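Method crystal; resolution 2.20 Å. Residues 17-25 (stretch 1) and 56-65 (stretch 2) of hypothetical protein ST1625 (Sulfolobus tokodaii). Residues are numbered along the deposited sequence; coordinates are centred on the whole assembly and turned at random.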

# COMPACT_ATOMS: atom_id res chain seq x y z
N PHE A 17 18.80 4.83 -7.08
CA PHE A 17 18.64 6.20 -6.61
C PHE A 17 17.47 6.25 -5.62
O PHE A 17 17.61 6.73 -4.49
CB PHE A 17 18.33 7.16 -7.77
CG PHE A 17 19.54 7.65 -8.52
CD1 PHE A 17 20.62 8.20 -7.85
CD2 PHE A 17 19.56 7.60 -9.92
CE1 PHE A 17 21.73 8.69 -8.56
CE2 PHE A 17 20.66 8.09 -10.63
CZ PHE A 17 21.75 8.64 -9.95
N LEU A 18 16.32 5.77 -6.08
CA LEU A 18 15.10 5.77 -5.27
C LEU A 18 15.28 5.06 -3.93
O LEU A 18 14.94 5.61 -2.89
CB LEU A 18 13.94 5.14 -6.05
CG LEU A 18 13.58 5.86 -7.35
CD1 LEU A 18 12.49 5.10 -8.09
CD2 LEU A 18 13.13 7.28 -7.02
N LEU A 19 15.80 3.83 -3.96
CA LEU A 19 16.03 3.10 -2.71
C LEU A 19 16.92 3.93 -1.78
O LEU A 19 16.80 3.86 -0.57
CB LEU A 19 16.71 1.75 -2.97
CG LEU A 19 15.92 0.67 -3.73
CD1 LEU A 19 16.84 -0.49 -4.04
CD2 LEU A 19 14.75 0.20 -2.89
N ASP A 20 17.82 4.72 -2.37
CA ASP A 20 18.75 5.55 -1.60
C ASP A 20 18.23 6.92 -1.21
O ASP A 20 18.95 7.69 -0.57
CB ASP A 20 20.06 5.73 -2.37
CG ASP A 20 20.86 4.44 -2.49
OD1 ASP A 20 21.87 4.45 -3.22
OD2 ASP A 20 20.49 3.42 -1.85
N GLY A 21 17.01 7.25 -1.60
CA GLY A 21 16.46 8.55 -1.24
C GLY A 21 16.70 9.65 -2.25
O GLY A 21 16.29 10.79 -2.03
N TYR A 22 17.39 9.33 -3.34
CA TYR A 22 17.65 10.30 -4.41
C TYR A 22 16.40 10.27 -5.29
O TYR A 22 16.46 9.81 -6.43
CB TYR A 22 18.86 9.88 -5.22
CG TYR A 22 20.19 9.98 -4.51
CD1 TYR A 22 20.98 11.14 -4.62
CD2 TYR A 22 20.69 8.92 -3.76
CE1 TYR A 22 22.23 11.22 -4.02
CE2 TYR A 22 21.95 8.99 -3.15
CZ TYR A 22 22.71 10.15 -3.30
OH TYR A 22 23.98 10.21 -2.77
N ILE A 23 15.28 10.74 -4.76
CA ILE A 23 14.00 10.72 -5.49
C ILE A 23 13.98 11.45 -6.85
O ILE A 23 13.55 10.87 -7.84
CB ILE A 23 12.85 11.29 -4.60
CG1 ILE A 23 12.92 10.70 -3.18
CG2 ILE A 23 11.51 10.96 -5.23
CD1 ILE A 23 12.73 9.19 -3.10
N ASP A 24 14.43 12.70 -6.90
CA ASP A 24 14.42 13.46 -8.15
C ASP A 24 15.24 12.77 -9.24
O ASP A 24 14.82 12.69 -10.39
CB ASP A 24 14.97 14.87 -7.95
CG ASP A 24 14.18 15.67 -6.93
OD1 ASP A 24 12.98 15.92 -7.16
OD2 ASP A 24 14.77 16.05 -5.90
N GLU A 25 16.41 12.30 -8.85
CA GLU A 25 17.30 11.63 -9.79
C GLU A 25 16.63 10.39 -10.38
O GLU A 25 16.53 10.25 -11.61
CB GLU A 25 18.60 11.22 -9.07
CG GLU A 25 19.56 12.36 -8.72
CD GLU A 25 19.14 13.17 -7.50
OE1 GLU A 25 18.32 12.68 -6.68
OE2 GLU A 25 19.64 14.31 -7.35
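Stretch 2, residues 56-65: RYMFQVLDKI

A break between two helices often serves as a packing surface in its own right, because the turn that ends one helix exposes backbone while the start of the next offers a side chain. Residues 17-25 and 56-65 of ST1625 illustrate the principle. Stretch 1 brings one helix to its end, passes through a short turn in which Gly 21 is the first residue to leave helical geometry, and enters a second helix at Ile 23, with Tyr 22 at the N-cap position. Stretch 2 is helical and lies across this junction. Its course is set by two close backbone approaches, Gly 21 CA to Tyr 57 CA at 6.5 Å and Ile 23 CA to Val 61 CA at 6.6 Å, so that two steps along the turn match one helical turn of stretch 2, and both chains advance in the same sense between these points.

The hollow on stretch 1 is made by the helix end. Gly 21 leaves helical geometry with a phi of 91°, and the last turn is closed in a Schellman motif: Tyr 22 N bonds back to Phe 17 O at 2.9 Å, and Gly 21 N to Leu 18 O, also at 2.9 Å. A positive phi of this kind would press a beta carbon against the preceding carbonyl, and here the space is needed a second time, since an ideal CB on this residue would come within 2.8 Å of Tyr 57 OH. The bare alpha carbon instead lies over one face of the Tyr 57 ring, with Gly 21 CA 3.5 Å from the ring centroid and 17° off its normal, a CH-pi contact. The ring is thus a flat bump laid against the turn. Leu 19 O meets its edge, 3.4 Å from Tyr 57 CE2, while Leu 18 O lies 3.5 Å from Tyr 57 CD2.

The second fit reverses the roles. Ile 23, directed toward stretch 2 from the first turn of the new helix, is a knob in a hole formed by Tyr 57, Gln 60, Val 61 and Lys 64, the familiar diamond of positions on a helix surface. With chi1 and chi2 both m, its CD1 reaches Tyr 57 CB and Val 61 CG2, each at 3.9 Å. Ile 23 CG1 is 3.6 Å from Gln 60 OE1, and Ile 23 CG2 is 3.9 Å from Lys 64 CD, so the aliphatic part of the lysine lines the hole.

Leu 18 extends the apolar seam from the preceding helix. Its CA-to-CB bond points sideways, yet the end of the side chain comes nearer, bringing Leu 18 CD2 to 4.0 Å from Val 61 CG2. Val 61 therefore touches both Leu 18 and Ile 23. At the margin, Asp 24 OD1 is 4.0 Å from Lys 64 CE.

No hydrogen bond joins the stretches, and the 407 Å² they bury together, summed over both sides, rests on shape: a tyrosine ring against a glycine turn, and an isoleucine in a helical hole.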

# COMPACT_ATOMS: atom_id res chain seq x y z
N ARG A 56 10.28 5.06 4.18
CA ARG A 56 10.56 6.49 4.30
C ARG A 56 10.39 7.20 2.96
O ARG A 56 10.16 8.40 2.93
CB ARG A 56 12.00 6.74 4.76
CG ARG A 56 12.37 6.33 6.18
CD ARG A 56 13.85 6.65 6.39
NE ARG A 56 14.13 8.06 6.10
CZ ARG A 56 15.33 8.56 5.82
NH1 ARG A 56 16.40 7.77 5.80
NH2 ARG A 56 15.47 9.86 5.58
N TYR A 57 10.52 6.46 1.86
CA TYR A 57 10.44 7.04 0.52
C TYR A 57 9.29 6.59 -0.37
O TYR A 57 8.87 7.32 -1.27
CB TYR A 57 11.74 6.76 -0.26
CG TYR A 57 13.03 7.01 0.49
CD1 TYR A 57 13.23 8.20 1.19
CD2 TYR A 57 14.06 6.06 0.48
CE1 TYR A 57 14.43 8.44 1.87
CE2 TYR A 57 15.26 6.30 1.14
CZ TYR A 57 15.44 7.49 1.84
OH TYR A 57 16.61 7.72 2.52
N MET A 58 8.79 5.38 -0.12
CA MET A 58 7.72 4.81 -0.93
C MET A 58 6.65 5.79 -1.40
O MET A 58 6.39 5.91 -2.59
CB MET A 58 7.05 3.65 -0.20
CG MET A 58 5.93 3.00 -1.00
SD MET A 58 5.22 1.53 -0.24
CE MET A 58 6.40 0.30 -0.73
N PHE A 59 6.04 6.51 -0.47
CA PHE A 59 4.98 7.44 -0.84
C PHE A 59 5.44 8.65 -1.65
O PHE A 59 4.70 9.14 -2.50
CB PHE A 59 4.22 7.85 0.42
CG PHE A 59 3.61 6.68 1.14
CD1 PHE A 59 3.82 6.49 2.50
CD2 PHE A 59 2.86 5.73 0.44
CE1 PHE A 59 3.30 5.36 3.15
CE2 PHE A 59 2.34 4.61 1.08
CZ PHE A 59 2.56 4.42 2.44
N GLN A 60 6.66 9.13 -1.41
CA GLN A 60 7.20 10.27 -2.18
C GLN A 60 7.34 9.82 -3.63
O GLN A 60 7.07 10.58 -4.57
CB GLN A 60 8.58 10.67 -1.66
CG GLN A 60 8.62 11.21 -0.24
CD GLN A 60 10.05 11.34 0.27
OE1 GLN A 60 10.93 11.85 -0.43
NE2 GLN A 60 10.28 10.90 1.50
N VAL A 61 7.79 8.58 -3.81
CA VAL A 61 7.95 8.02 -5.15
C VAL A 61 6.60 7.88 -5.83
O VAL A 61 6.43 8.33 -6.96
CB VAL A 61 8.62 6.64 -5.10
CG1 VAL A 61 8.63 6.04 -6.50
CG2 VAL A 61 10.04 6.75 -4.55
N LEU A 62 5.65 7.26 -5.13
CA LEU A 62 4.31 7.06 -5.68
C LEU A 62 3.62 8.37 -6.06
O LEU A 62 2.92 8.43 -7.08
CB LEU A 62 3.43 6.28 -4.70
CG LEU A 62 3.76 4.79 -4.55
CD1 LEU A 62 2.84 4.17 -3.51
CD2 LEU A 62 3.59 4.10 -5.90
N ASP A 63 3.80 9.40 -5.24
CA ASP A 63 3.21 10.71 -5.51
C ASP A 63 3.73 11.28 -6.84
O ASP A 63 3.03 11.99 -7.54
CB ASP A 63 3.58 11.69 -4.39
CG ASP A 63 2.74 11.51 -3.14
OD1 ASP A 63 3.15 12.05 -2.10
OD2 ASP A 63 1.68 10.86 -3.19
N LYS A 64 4.97 10.96 -7.17
CA LYS A 64 5.55 11.49 -8.40
C LYS A 64 5.33 10.64 -9.63
O LYS A 64 5.00 11.17 -10.70
CB LYS A 64 7.04 11.72 -8.21
CG LYS A 64 7.38 12.98 -7.42
CD LYS A 64 8.87 13.04 -7.13
CE LYS A 64 9.30 14.45 -6.76
NZ LYS A 64 8.39 15.07 -5.77
N ILE A 65 5.47 9.33 -9.49
CA ILE A 65 5.34 8.47 -10.66
C ILE A 65 4.29 7.36 -10.61
O ILE A 65 4.15 6.59 -11.56
CB ILE A 65 6.71 7.84 -10.97
CG1 ILE A 65 7.15 6.93 -9.82
CG2 ILE A 65 7.74 8.94 -11.17
CD1 ILE A 65 8.50 6.26 -10.05